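Local structure of (R)-specific enoyl-CoA hydratase (Pseudomonas aeruginosa, 5CPG) at residues S1-P7 with E140-L146; Q15-Y19 with A69-L75; Y8-V13 with V105-L109; P78-G84 with E132-P138. The protein catalyses the (R)-specific, reversible hydration of trans-2-enoyl-CoA to (R)-3-hydroxyacyl-CoA as a hotdog-fold hydratase of the MaoC family. The contacts are given in a common frame with arbitrary orientation. Numbering follows the deposited sequence.

How the contacts relate
From the N terminus, residues 1-7 pair with 140-146 in contact 1, which closes the longest loop; the other three contacts nest inside it. Residues 8-13 follow directly and pack on the C-terminal part of strand 98-109 in contact 3. Within that loop lies contact 2, where strand 16-22 meets the C-terminal end of helix 62-73. The chain then turns into strand 81-89, whose start pairs with strand 127-136 in contact 4. Contact 4 comes after contact 2 in series and crosses contact 3, since their segments alternate. Contacts 2, 3 and 4 all reach the five-stranded hotdog sheet, and contact 1 ties the two terminal regions together beside it.

Contact 1: residues S1-P7 with E140-L146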
loop_
_atom_site.group_PDB
_atom_site.type_symbol
_atom_site.label_atom_id
_atom_site.label_comp_id
_atom_site.label_asym_id
_atom_site.label_seq_id
_atom_site.Cartn_x
_atom_site.Cartn_y
_atom_site.Cartn_z
ATOM N N SER A 1 -23.656 0.274 11.507
ATOM C CA SER A 1 -23.128 -0.320 12.728
ATOM C C SER A 1 -21.874 0.404 13.195
ATOM O O SER A 1 -21.320 1.256 12.489
ATOM C CB SER A 1 -22.810 -1.805 12.517
ATOM O OG SER A 1 -23.874 -2.469 11.850
ATOM N N GLN A 2 -21.429 0.057 14.392
ATOM C CA GLN A 2 -20.152 0.535 14.893
ATOM C C GLN A 2 -19.144 -0.600 14.937
ATOM O O GLN A 2 -19.514 -1.769 15.096
ATOM C CB GLN A 2 -20.318 1.142 16.267
ATOM C CG GLN A 2 -20.726 2.568 16.237
ATOM C CD GLN A 2 -20.468 3.195 17.560
ATOM O OE1 GLN A 2 -20.297 2.483 18.550
ATOM N NE2 GLN A 2 -20.409 4.530 17.602
ATOM N N VAL A 3 -17.871 -0.246 14.792
ATOM C CA VAL A 3 -16.788 -1.217 14.858
ATOM C C VAL A 3 -16.124 -1.161 16.228
ATOM O O VAL A 3 -15.730 -0.085 16.669
ATOM C CB VAL A 3 -15.749 -0.949 13.744
ATOM C CG1 VAL A 3 -14.576 -1.917 13.861
ATOM C CG2 VAL A 3 -16.426 -1.094 12.396
ATOM N N GLN A 4 -16.025 -2.310 16.904
ATOM C CA GLN A 4 -15.361 -2.369 18.214
ATOM C C GLN A 4 -13.961 -2.917 18.048
ATOM O O GLN A 4 -13.748 -3.847 17.250
ATOM C CB GLN A 4 -16.130 -3.246 19.208
ATOM C CG GLN A 4 -17.481 -2.671 19.616
ATOM C CD GLN A 4 -18.116 -3.407 20.793
ATOM O OE1 GLN A 4 -17.528 -4.334 21.360
ATOM N NE2 GLN A 4 -19.319 -2.982 21.171
ATOM N N ASN A 5 -13.001 -2.341 18.770
ATOM C CA ASN A 5 -11.649 -2.882 18.703
ATOM C C ASN A 5 -11.456 -4.034 19.670
ATOM O O ASN A 5 -12.364 -4.420 20.414
ATOM C CB ASN A 5 -10.603 -1.800 18.951
ATOM C CG ASN A 5 -10.642 -1.220 20.352
ATOM O OD1 ASN A 5 -11.447 -1.615 21.199
ATOM N ND2 ASN A 5 -9.754 -0.273 20.604
ATOM N N ILE A 6 -10.282 -4.623 19.579
ATOM C CA ILE A 6 -9.797 -5.627 20.520
ATOM C C ILE A 6 -8.505 -5.081 21.146
ATOM O O ILE A 6 -7.423 -5.136 20.529
ATOM C CB ILE A 6 -9.535 -6.970 19.833
ATOM C CG1 ILE A 6 -10.705 -7.395 18.935
ATOM C CG2 ILE A 6 -9.167 -8.070 20.858
ATOM C CD1 ILE A 6 -12.001 -7.611 19.662
ATOM N N PRO A 7 -8.606 -4.539 22.370
ATOM C CA PRO A 7 -7.455 -3.934 23.044
ATOM C C PRO A 7 -6.390 -4.957 23.379
ATOM O O PRO A 7 -6.662 -6.155 23.361
ATOM C CB PRO A 7 -8.054 -3.347 24.335
ATOM C CG PRO A 7 -9.536 -3.327 24.102
ATOM C CD PRO A 7 -9.820 -4.476 23.204
ATOM N N GLU A 140 -7.231 0.885 25.306
ATOM C CA GLU A 140 -8.599 0.864 25.845
ATOM C C GLU A 140 -9.628 0.394 24.828
ATOM O O GLU A 140 -9.412 0.463 23.602
ATOM C CB GLU A 140 -8.988 2.245 26.355
ATOM C CG GLU A 140 -9.236 3.258 25.242
ATOM C CD GLU A 140 -7.952 3.834 24.639
ATOM O OE1 GLU A 140 -6.842 3.399 25.028
ATOM O OE2 GLU A 140 -8.060 4.723 23.762
ATOM N N LYS A 141 -10.746 -0.112 25.336
ATOM C CA LYS A 141 -11.809 -0.616 24.483
ATOM C C LYS A 141 -12.451 0.565 23.781
ATOM O O LYS A 141 -12.589 1.648 24.361
ATOM C CB LYS A 141 -12.844 -1.389 25.290
ATOM C CG LYS A 141 -13.876 -2.146 24.464
ATOM C CD LYS A 141 -13.265 -3.322 23.717
ATOM C CE LYS A 141 -14.330 -4.205 23.087
ATOM N NZ LYS A 141 -13.706 -5.451 22.529
ATOM N N LEU A 142 -12.835 0.350 22.525
ATOM C CA LEU A 142 -13.270 1.432 21.661
ATOM C C LEU A 142 -14.357 0.979 20.722
ATOM O O LEU A 142 -14.344 -0.156 20.240
ATOM C CB LEU A 142 -12.103 1.966 20.856
ATOM C CG LEU A 142 -11.381 3.185 21.373
ATOM C CD1 LEU A 142 -10.061 3.294 20.638
ATOM C CD2 LEU A 142 -12.257 4.381 21.103
ATOM N N SER A 143 -15.308 1.874 20.481
ATOM C CA SER A 143 -16.367 1.640 19.506
ATOM C C SER A 143 -16.431 2.891 18.616
ATOM O O SER A 143 -16.544 4.019 19.099
ATOM C CB SER A 143 -17.700 1.357 20.201
ATOM O OG SER A 143 -18.571 0.600 19.379
ATOM N N VAL A 144 -16.300 2.698 17.313
ATOM C CA VAL A 144 -16.119 3.831 16.429
ATOM C C VAL A 144 -17.012 3.662 15.200
ATOM O O VAL A 144 -17.125 2.570 14.663
ATOM C CB VAL A 144 -14.637 3.958 15.996
ATOM C CG1 VAL A 144 -14.454 5.073 14.970
ATOM C CG2 VAL A 144 -13.745 4.183 17.219
ATOM N N GLU A 145 -17.680 4.735 14.789
ATOM C CA GLU A 145 -18.433 4.703 13.548
ATOM C C GLU A 145 -17.436 4.999 12.432
ATOM O O GLU A 145 -16.802 6.058 12.446
ATOM C CB GLU A 145 -19.569 5.741 13.558
ATOM C CG GLU A 145 -20.462 5.725 12.322
ATOM C CD GLU A 145 -21.406 4.531 12.317
ATOM O OE1 GLU A 145 -21.699 4.017 13.416
ATOM O OE2 GLU A 145 -21.848 4.102 11.226
ATOM N N LEU A 146 -17.266 4.069 11.501
ATOM C CA LEU A 146 -16.437 4.353 10.333
ATOM C C LEU A 146 -17.089 5.419 9.451
ATOM O O LEU A 146 -18.310 5.499 9.365
ATOM C CB LEU A 146 -16.174 3.071 9.526
ATOM C CG LEU A 146 -15.381 1.901 10.154
ATOM C CD1 LEU A 146 -15.102 0.793 9.135
ATOM C CD2 LEU A 146 -14.078 2.324 10.846
HETATM O O HOH W 1 -19.123 1.824 11.312
#
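Two short strands, one from each terminal region, pair antiparallel here and make a two-stranded sheet separate from the main hotdog sheet. V3 and V144 form its hydrogen-bonded pair: V3 N gives to V144 O and V144 N to V3 O, both at 2.9 Å. Q4 and S143 are the adjoining non-hydrogen-bonded pair, and beyond them N5 N reaches L142 O at 3.0 Å. N5 then carries on with its side chain. N5 OD1 accepts from L142 N at 2.7 Å, and N5 ND2 donates to E140 O at 3.1 Å and also to P78 O, so the amide ties three backbone groups together. The carbonyl N5 O is taken by K141 NZ at 2.7 Å, while the same ammonium forms a salt bridge with E10. On the face of Q4 and S143, S143 OG donates to Q2 OE1 at 2.7 Å. S1 O lies 2.9 Å from E145 OE1, but both are acceptors and cannot bond; a water serves S1 O instead (2.6 Å) and bridges the two segments by accepting from L146 N at 2.9 Å. V3 and V144 both rest on P78, and V144 also packs on P40 of the second subunit. Against seven direct hydrogen bonds and the water bridge stands one apolar side-chain pair, V3 CG2 to L146 CG at 3.9 Å, so the pairing is largely polar.

Contact 2: residues Q15-Y19 with A69-L75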
loop_
_atom_site.group_PDB
_atom_site.type_symbol
_atom_site.label_atom_id
_atom_site.label_comp_id
_atom_site.label_asym_id
_atom_site.label_seq_id
_atom_site.Cartn_x
_atom_site.Cartn_y
_atom_site.Cartn_z
ATOM N N GLN A 15 -4.865 -15.786 18.001
ATOM C CA GLN A 15 -6.124 -15.167 17.590
ATOM C C GLN A 15 -6.080 -14.757 16.129
ATOM O O GLN A 15 -5.107 -14.149 15.701
ATOM C CB GLN A 15 -6.403 -13.954 18.444
ATOM C CG GLN A 15 -7.684 -13.281 18.160
ATOM C CD GLN A 15 -8.047 -12.348 19.283
ATOM O OE1 GLN A 15 -7.267 -12.157 20.214
ATOM N NE2 GLN A 15 -9.249 -11.774 19.223
ATOM N N LYS A 16 -7.124 -15.080 15.365
ATOM C CA LYS A 16 -7.122 -14.790 13.929
ATOM C C LYS A 16 -8.322 -13.933 13.524
ATOM O O LYS A 16 -9.311 -13.829 14.260
ATOM C CB LYS A 16 -7.101 -16.094 13.105
ATOM C CG LYS A 16 -5.805 -16.926 13.266
ATOM C CD LYS A 16 -5.795 -18.124 12.330
ATOM C CE LYS A 16 -4.477 -18.891 12.379
ATOM N NZ LYS A 16 -4.418 -19.987 11.340
ATOM N N ALA A 17 -8.224 -13.289 12.366
ATOM C CA ALA A 17 -9.366 -12.582 11.788
ATOM C C ALA A 17 -9.174 -12.583 10.286
ATOM O O ALA A 17 -8.065 -12.820 9.805
ATOM C CB ALA A 17 -9.486 -11.178 12.306
ATOM N N GLU A 18 -10.262 -12.329 9.553
ATOM C CA GLU A 18 -10.213 -12.333 8.107
ATOM C C GLU A 18 -10.866 -11.083 7.532
ATOM O O GLU A 18 -11.671 -10.437 8.199
ATOM C CB GLU A 18 -10.927 -13.568 7.541
ATOM C CG GLU A 18 -10.263 -14.891 7.870
ATOM C CD GLU A 18 -11.077 -16.074 7.329
ATOM O OE1 GLU A 18 -12.216 -15.839 6.854
ATOM O OE2 GLU A 18 -10.570 -17.215 7.372
ATOM N N TYR A 19 -10.507 -10.754 6.290
ATOM C CA TYR A 19 -10.947 -9.494 5.670
ATOM C C TYR A 19 -10.900 -9.792 4.203
ATOM O O TYR A 19 -9.865 -10.229 3.711
ATOM C CB TYR A 19 -9.996 -8.352 6.059
ATOM C CG TYR A 19 -10.349 -6.988 5.506
ATOM C CD1 TYR A 19 -11.398 -6.261 6.034
ATOM C CD2 TYR A 19 -9.601 -6.426 4.466
ATOM C CE1 TYR A 19 -11.729 -4.998 5.536
ATOM C CE2 TYR A 19 -9.910 -5.158 3.965
ATOM C CZ TYR A 19 -10.964 -4.462 4.494
ATOM O OH TYR A 19 -11.246 -3.229 3.968
ATOM N N ALA A 69 -5.920 -2.173 6.056
ATOM C CA ALA A 69 -7.328 -1.916 6.433
ATOM C C ALA A 69 -7.835 -3.037 7.373
ATOM O O ALA A 69 -8.631 -2.770 8.288
ATOM C CB ALA A 69 -8.210 -1.793 5.183
ATOM N N ALA A 70 -7.383 -4.275 7.150
ATOM C CA ALA A 70 -7.781 -5.381 8.038
ATOM C C ALA A 70 -7.311 -5.095 9.441
ATOM O O ALA A 70 -8.025 -5.295 10.406
ATOM C CB ALA A 70 -7.200 -6.701 7.562
ATOM N N ILE A 71 -6.084 -4.622 9.561
ATOM C CA ILE A 71 -5.522 -4.386 10.890
ATOM C C ILE A 71 -6.262 -3.218 11.547
ATOM O O ILE A 71 -6.695 -3.261 12.706
ATOM C CB ILE A 71 -4.025 -4.091 10.787
ATOM C CG1 ILE A 71 -3.258 -5.345 10.295
ATOM C CG2 ILE A 71 -3.484 -3.495 12.101
ATOM C CD1 ILE A 71 -1.763 -5.068 10.120
ATOM N N ALA A 72 -6.465 -2.162 10.761
ATOM C CA ALA A 72 -7.096 -0.964 11.275
ATOM C C ALA A 72 -8.565 -1.067 11.568
ATOM O O ALA A 72 -9.054 -0.293 12.398
ATOM C CB ALA A 72 -6.876 0.195 10.287
ATOM N N THR A 73 -9.273 -1.967 10.883
ATOM C CA THR A 73 -10.735 -2.033 11.075
ATOM C C THR A 73 -11.232 -3.326 11.694
ATOM O O THR A 73 -12.404 -3.361 12.137
ATOM C CB THR A 73 -11.528 -1.799 9.747
ATOM O OG1 THR A 73 -11.323 -2.858 8.809
ATOM C CG2 THR A 73 -11.092 -0.467 9.089
ATOM N N VAL A 74 -10.395 -4.360 11.737
ATOM C CA VAL A 74 -10.880 -5.675 12.219
ATOM C C VAL A 74 -10.058 -6.146 13.415
ATOM O O VAL A 74 -10.624 -6.327 14.481
ATOM C CB VAL A 74 -10.854 -6.758 11.133
ATOM C CG1 VAL A 74 -11.405 -8.068 11.692
ATOM C CG2 VAL A 74 -11.695 -6.329 9.933
ATOM N N LEU A 75 -8.736 -6.317 13.252
ATOM C CA LEU A 75 -7.919 -6.832 14.362
ATOM C C LEU A 75 -6.511 -6.207 14.391
ATOM O O LEU A 75 -5.704 -6.458 13.488
ATOM C CB LEU A 75 -7.814 -8.352 14.258
ATOM C CG LEU A 75 -7.038 -9.098 15.356
ATOM C CD1 LEU A 75 -7.856 -9.125 16.646
ATOM C CD2 LEU A 75 -6.562 -10.535 14.982
#
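In the hotdog fold a curved antiparallel sheet wraps round a central helix, and this contact joins the outer strand 16-22 to the last turn of helix 62-73. The short segments cross at 119°, with their axes 8.7 Å apart at closest approach and no hydrogen bond between them. Y19 and L75 bury the most surface. Y19 lays one face of its ring over the backbone of A69 and A70; its CB sits 3.6 Å from A70 CB, and its CD1 3.9 Å from V74 CG2. The small alanines let the ring lie close to the helix. Its hydroxyl, meanwhile, bonds to S35 O of the second subunit, so the ring links helix, strand and dimer interface. L75, after the helix, points its CB toward the start of the strand: its CB is 3.8 Å from A17 CB, and its CD1 3.9 Å from Q15 NE2. Between these two, A17 points at the helix end, where its CB also touches V74 CG1 at 3.7 Å. A69 O holds the last turn together, accepting from T73 N at 2.8 Å and from T73 OG1 at 2.7 Å.

Contact 3: residues Y8-V13 with V105-L109; sequences YAELEV and VLEKL
K108 lays its CE over one face of the Y8 ring, 3.9 Å from the ring centroid and 13° off the normal, a CH-pi contact. NZ of K108 lies over the same face, 4.7 Å from the Y8 centroid and 15° off the normal, which makes a cation-pi pair. The lysine side chain runs m, t, p, t, and the p at chi3 bends it back so that its ammonium donates to two carbonyls, Y8 O and L11 O, each 2.8 Å from K108 NZ. Those carbonyls converge because residues 8-10 take helical phi/psi, with only a weak L11 N to Y8 O bond of 3.2 Å, before L11 turns extended at -61/144. Y8 is t at chi1 with chi2 of 82°, and its OH gives a weak bond to L109 O at 2.8 Å. Segment 105-109 belongs to the C-terminal part of strand 98-109 in the hotdog sheet; a classic beta bulge sits within it, L106 and E107 both facing R115, with phi/psi of -96/-41 at L106. E107 turns away from the loop and forms a salt bridge with R115. The chain of 8-13 comes closest at V13, whose CA is 4.9 Å from the CA of V105. E12 O lies 3.3 Å from V105 CB and V13 CG1 3.5 Å from L106 O, while L11, m and t, sets its CD2 4.1 Å from V105 CG2.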
loop_
_atom_site.group_PDB
_atom_site.type_symbol
_atom_site.label_atom_id
_atom_site.label_comp_id
_atom_site.label_asym_id
_atom_site.label_seq_id
_atom_site.Cartn_x
_atom_site.Cartn_y
_atom_site.Cartn_z
ATOM N N TYR A 8 -5.188 -4.467 23.682
ATOM C CA TYR A 8 -4.036 -5.311 23.961
ATOM C C TYR A 8 -4.314 -6.428 24.988
ATOM O O TYR A 8 -3.944 -7.568 24.761
ATOM C CB TYR A 8 -2.885 -4.428 24.443
ATOM C CG TYR A 8 -1.577 -5.144 24.690
ATOM C CD1 TYR A 8 -0.697 -5.435 23.650
ATOM C CD2 TYR A 8 -1.201 -5.496 25.977
ATOM C CE1 TYR A 8 0.530 -6.063 23.890
ATOM C CE2 TYR A 8 0.003 -6.129 26.221
ATOM C CZ TYR A 8 0.857 -6.411 25.190
ATOM O OH TYR A 8 2.054 -7.027 25.453
ATOM N N ALA A 9 -5.009 -6.100 26.063
ATOM C CA ALA A 9 -5.270 -7.090 27.110
ATOM C C ALA A 9 -6.142 -8.243 26.616
ATOM O O ALA A 9 -5.990 -9.374 27.069
ATOM C CB ALA A 9 -5.916 -6.428 28.295
ATOM N N GLU A 10 -7.041 -7.963 25.672
ATOM C CA GLU A 10 -7.918 -9.004 25.152
ATOM C C GLU A 10 -7.285 -9.806 24.024
ATOM O O GLU A 10 -7.688 -10.927 23.750
ATOM C CB GLU A 10 -9.241 -8.386 24.677
ATOM C CG GLU A 10 -9.891 -7.513 25.729
ATOM C CD GLU A 10 -11.194 -6.878 25.273
ATOM O OE1 GLU A 10 -11.806 -7.366 24.290
ATOM O OE2 GLU A 10 -11.598 -5.876 25.911
ATOM N N LEU A 11 -6.307 -9.247 23.328
ATOM C CA LEU A 11 -5.634 -10.012 22.284
ATOM C C LEU A 11 -4.951 -11.250 22.848
ATOM O O LEU A 11 -4.410 -11.182 23.939
ATOM C CB LEU A 11 -4.577 -9.141 21.594
ATOM C CG LEU A 11 -5.161 -8.035 20.738
ATOM C CD1 LEU A 11 -4.014 -7.126 20.291
ATOM C CD2 LEU A 11 -5.816 -8.673 19.554
ATOM N N GLU A 12 -4.947 -12.348 22.097
ATOM C CA GLU A 12 -4.199 -13.547 22.471
ATOM C C GLU A 12 -3.382 -14.036 21.326
ATOM O O GLU A 12 -3.826 -13.964 20.180
ATOM C CB GLU A 12 -5.147 -14.681 22.900
ATOM C CG GLU A 12 -5.938 -14.347 24.108
ATOM C CD GLU A 12 -6.870 -15.487 24.515
ATOM O OE1 GLU A 12 -6.502 -16.672 24.306
ATOM O OE2 GLU A 12 -7.966 -15.172 25.032
ATOM N N VAL A 13 -2.212 -14.583 21.625
ATOM C CA VAL A 13 -1.409 -15.211 20.607
ATOM C C VAL A 13 -2.241 -16.306 19.945
ATOM O O VAL A 13 -2.900 -17.076 20.650
ATOM C CB VAL A 13 -0.124 -15.809 21.201
ATOM C CG1 VAL A 13 0.595 -16.627 20.166
ATOM C CG2 VAL A 13 0.747 -14.704 21.763
ATOM N N VAL A 105 -2.356 -13.161 15.442
ATOM C CA VAL A 105 -1.472 -12.593 16.472
ATOM C C VAL A 105 -0.299 -13.554 16.742
ATOM O O VAL A 105 -0.523 -14.716 17.111
ATOM C CB VAL A 105 -2.214 -12.313 17.780
ATOM C CG1 VAL A 105 -1.201 -11.846 18.844
ATOM C CG2 VAL A 105 -3.372 -11.286 17.596
ATOM N N LEU A 106 0.944 -13.104 16.510
ATOM C CA LEU A 106 2.103 -13.999 16.657
ATOM C C LEU A 106 2.744 -13.833 18.029
ATOM O O LEU A 106 3.141 -14.813 18.668
ATOM C CB LEU A 106 3.170 -13.746 15.579
ATOM C CG LEU A 106 2.869 -14.056 14.116
ATOM C CD1 LEU A 106 4.031 -13.679 13.267
ATOM C CD2 LEU A 106 2.537 -15.587 13.926
ATOM N N GLU A 107 2.839 -12.595 18.484
ATOM C CA GLU A 107 3.534 -12.256 19.729
ATOM C C GLU A 107 2.916 -11.024 20.351
ATOM O O GLU A 107 2.590 -10.093 19.623
ATOM C CB GLU A 107 5.026 -11.980 19.474
ATOM C CG GLU A 107 5.773 -13.081 18.742
ATOM C CD GLU A 107 7.161 -12.683 18.280
ATOM O OE1 GLU A 107 7.887 -11.991 19.032
ATOM O OE2 GLU A 107 7.532 -13.068 17.156
ATOM N N LYS A 108 2.780 -11.008 21.673
ATOM C CA LYS A 108 2.503 -9.790 22.413
ATOM C C LYS A 108 3.791 -9.324 23.091
ATOM O O LYS A 108 4.478 -10.111 23.734
ATOM C CB LYS A 108 1.394 -10.010 23.416
ATOM C CG LYS A 108 0.038 -10.221 22.707
ATOM C CD LYS A 108 -1.078 -10.616 23.676
ATOM C CE LYS A 108 -1.313 -9.564 24.740
ATOM N NZ LYS A 108 -2.520 -9.898 25.556
ATOM N N LEU A 109 4.107 -8.043 22.925
ATOM C CA LEU A 109 5.426 -7.507 23.255
ATOM C C LEU A 109 5.309 -6.252 24.146
ATOM O O LEU A 109 4.221 -5.700 24.344
ATOM C CB LEU A 109 6.179 -7.162 21.972
ATOM C CG LEU A 109 6.424 -8.286 20.971
ATOM C CD1 LEU A 109 6.848 -7.754 19.613
ATOM C CD2 LEU A 109 7.497 -9.229 21.472
#

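Contact 4: residues P78-G84 with E132-P138; sequences PGTIYLG and EAEIMAP
Strands 81-84 and 132-136 are antiparallel neighbours in the hotdog sheet, their segment axes 4.6 Å and directions 134° apart. E132 turns away and forms a salt bridge with R88. A133 follows, its CB 4.0 Å from Y82 CE1 and its CA 3.3 Å from G84 O. E134 faces a classic beta bulge made by L83 (phi/psi -102/-38) and G84, which shifts the register by one after Y82. E134 and G84 are a hydrogen-bonded pair: E134 N donates to G84 O at 2.8 Å, and E134 O accepts from L83 N (2.9 Å) and G84 N (3.0 Å). L83, m and t, puts CD1 3.8 Å from E134 OE2, which binds R113. G84 also pairs with a strand of the second subunit, continuing the sheet across the dimer. I135, p at chi1, is the non-hydrogen-bonded partner of Y82 (chi1 -148°, between wells; CA-CA 4.7 Å), with I135 CG2 3.9 Å from Y82 CD1 and I135 CB 3.7 Å from T80 CG2. M136, t and t, forms a hydrogen-bonded pair with I81: I81 N to M136 O 2.9 Å, M136 N to I81 O 2.8 Å. P138 closes on the turn at G79 (phi/psi 100/-6), and P138 CG ends 3.3 Å from P78 O.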
loop_
_atom_site.group_PDB
_atom_site.type_symbol
_atom_site.label_atom_id
_atom_site.label_comp_id
_atom_site.label_asym_id
_atom_site.label_seq_id
_atom_site.Cartn_x
_atom_site.Cartn_y
_atom_site.Cartn_z
ATOM N N PRO A 78 -9.927 -0.221 15.550
ATOM C CA PRO A 78 -9.711 1.197 15.887
ATOM C C PRO A 78 -8.792 1.474 17.085
ATOM O O PRO A 78 -8.904 0.809 18.103
ATOM C CB PRO A 78 -11.131 1.694 16.164
ATOM C CG PRO A 78 -11.965 0.875 15.264
ATOM C CD PRO A 78 -11.340 -0.506 15.235
ATOM N N GLY A 79 -7.875 2.433 16.937
ATOM C CA GLY A 79 -6.928 2.776 17.970
ATOM C C GLY A 79 -5.531 2.177 17.790
ATOM O O GLY A 79 -4.641 2.484 18.526
ATOM N N THR A 80 -5.360 1.316 16.796
ATOM C CA THR A 80 -4.066 0.720 16.485
ATOM C C THR A 80 -3.103 1.693 15.816
ATOM O O THR A 80 -3.517 2.488 14.972
ATOM C CB THR A 80 -4.273 -0.472 15.566
ATOM O OG1 THR A 80 -5.179 -1.379 16.199
ATOM C CG2 THR A 80 -2.973 -1.193 15.254
ATOM N N ILE A 81 -1.832 1.626 16.205
ATOM C CA ILE A 81 -0.771 2.403 15.591
ATOM C C ILE A 81 0.103 1.468 14.754
ATOM O O ILE A 81 0.516 0.411 15.213
ATOM C CB ILE A 81 0.080 3.133 16.623
ATOM C CG1 ILE A 81 -0.821 4.121 17.375
ATOM C CG2 ILE A 81 1.207 3.889 15.952
ATOM C CD1 ILE A 81 -0.065 4.946 18.390
ATOM N N TYR A 82 0.318 1.832 13.493
ATOM C CA TYR A 82 1.116 1.028 12.564
ATOM C C TYR A 82 2.545 1.375 12.701
ATOM O O TYR A 82 2.920 2.534 12.508
ATOM C CB TYR A 82 0.555 1.275 11.151
ATOM C CG TYR A 82 0.611 0.154 10.112
ATOM C CD1 TYR A 82 1.038 -1.122 10.401
ATOM C CD2 TYR A 82 0.108 0.392 8.847
ATOM C CE1 TYR A 82 1.042 -2.136 9.396
ATOM C CE2 TYR A 82 0.101 -0.605 7.847
ATOM C CZ TYR A 82 0.547 -1.843 8.125
ATOM O OH TYR A 82 0.495 -2.751 7.096
ATOM N N LEU A 83 3.367 0.398 13.089
ATOM C CA LEU A 83 4.787 0.678 13.251
ATOM C C LEU A 83 5.601 0.166 12.079
ATOM O O LEU A 83 6.573 0.797 11.709
ATOM C CB LEU A 83 5.324 0.074 14.530
ATOM C CG LEU A 83 4.616 0.601 15.769
ATOM C CD1 LEU A 83 5.152 -0.156 16.947
ATOM C CD2 LEU A 83 4.935 2.078 15.933
ATOM N N GLY A 84 5.255 -1.005 11.528
ATOM C CA GLY A 84 6.033 -1.541 10.423
ATOM C C GLY A 84 5.279 -2.645 9.698
ATOM O O GLY A 84 4.347 -3.264 10.274
ATOM N N GLU A 132 4.536 -9.826 7.746
ATOM C CA GLU A 132 4.198 -9.599 9.127
ATOM C C GLU A 132 4.165 -8.091 9.427
ATOM O O GLU A 132 4.845 -7.304 8.763
ATOM C CB GLU A 132 5.203 -10.338 10.041
ATOM C CG GLU A 132 6.687 -10.222 9.615
ATOM C CD GLU A 132 7.158 -11.203 8.484
ATOM O OE1 GLU A 132 6.540 -12.278 8.264
ATOM O OE2 GLU A 132 8.184 -10.893 7.817
ATOM N N ALA A 133 3.310 -7.709 10.371
ATOM C CA ALA A 133 3.175 -6.320 10.788
ATOM C C ALA A 133 3.665 -6.139 12.220
ATOM O O ALA A 133 3.533 -7.054 13.041
ATOM C CB ALA A 133 1.718 -5.893 10.701
ATOM N N GLU A 134 4.188 -4.961 12.540
ATOM C CA GLU A 134 4.443 -4.604 13.925
ATOM C C GLU A 134 3.501 -3.436 14.198
ATOM O O GLU A 134 3.442 -2.474 13.418
ATOM C CB GLU A 134 5.915 -4.213 14.176
ATOM C CG GLU A 134 6.206 -3.867 15.677
ATOM C CD GLU A 134 7.618 -3.247 15.911
ATOM O OE1 GLU A 134 8.477 -3.248 14.985
ATOM O OE2 GLU A 134 7.877 -2.746 17.028
ATOM N N ILE A 135 2.717 -3.559 15.254
ATOM C CA ILE A 135 1.762 -2.518 15.628
ATOM C C ILE A 135 1.829 -2.231 17.121
ATOM O O ILE A 135 2.342 -3.027 17.898
ATOM C CB ILE A 135 0.313 -2.941 15.252
ATOM C CG1 ILE A 135 -0.034 -4.229 16.007
ATOM C CG2 ILE A 135 0.210 -3.101 13.698
ATOM C CD1 ILE A 135 -1.467 -4.758 15.786
ATOM N N MET A 136 1.275 -1.086 17.514
ATOM C CA MET A 136 0.921 -0.849 18.911
ATOM C C MET A 136 -0.579 -1.000 19.027
ATOM O O MET A 136 -1.351 -0.258 18.409
ATOM C CB MET A 136 1.387 0.545 19.365
ATOM C CG MET A 136 1.088 0.801 20.843
ATOM S SD MET A 136 1.853 2.339 21.365
ATOM C CE MET A 136 3.464 2.087 20.670
ATOM N N ALA A 137 -1.011 -1.992 19.801
ATOM C CA ALA A 137 -2.435 -2.254 19.885
ATOM C C ALA A 137 -3.066 -1.234 20.814
ATOM O O ALA A 137 -2.362 -0.611 21.619
ATOM C CB ALA A 137 -2.684 -3.706 20.403
ATOM N N PRO A 138 -4.388 -1.062 20.719
ATOM C CA PRO A 138 -5.086 -0.056 21.523
ATOM C C PRO A 138 -5.026 -0.432 22.995
ATOM O O PRO A 138 -5.121 -1.615 23.298
ATOM C CB PRO A 138 -6.533 -0.119 21.012
ATOM C CG PRO A 138 -6.467 -0.813 19.704
ATOM C CD PRO A 138 -5.296 -1.750 19.784
#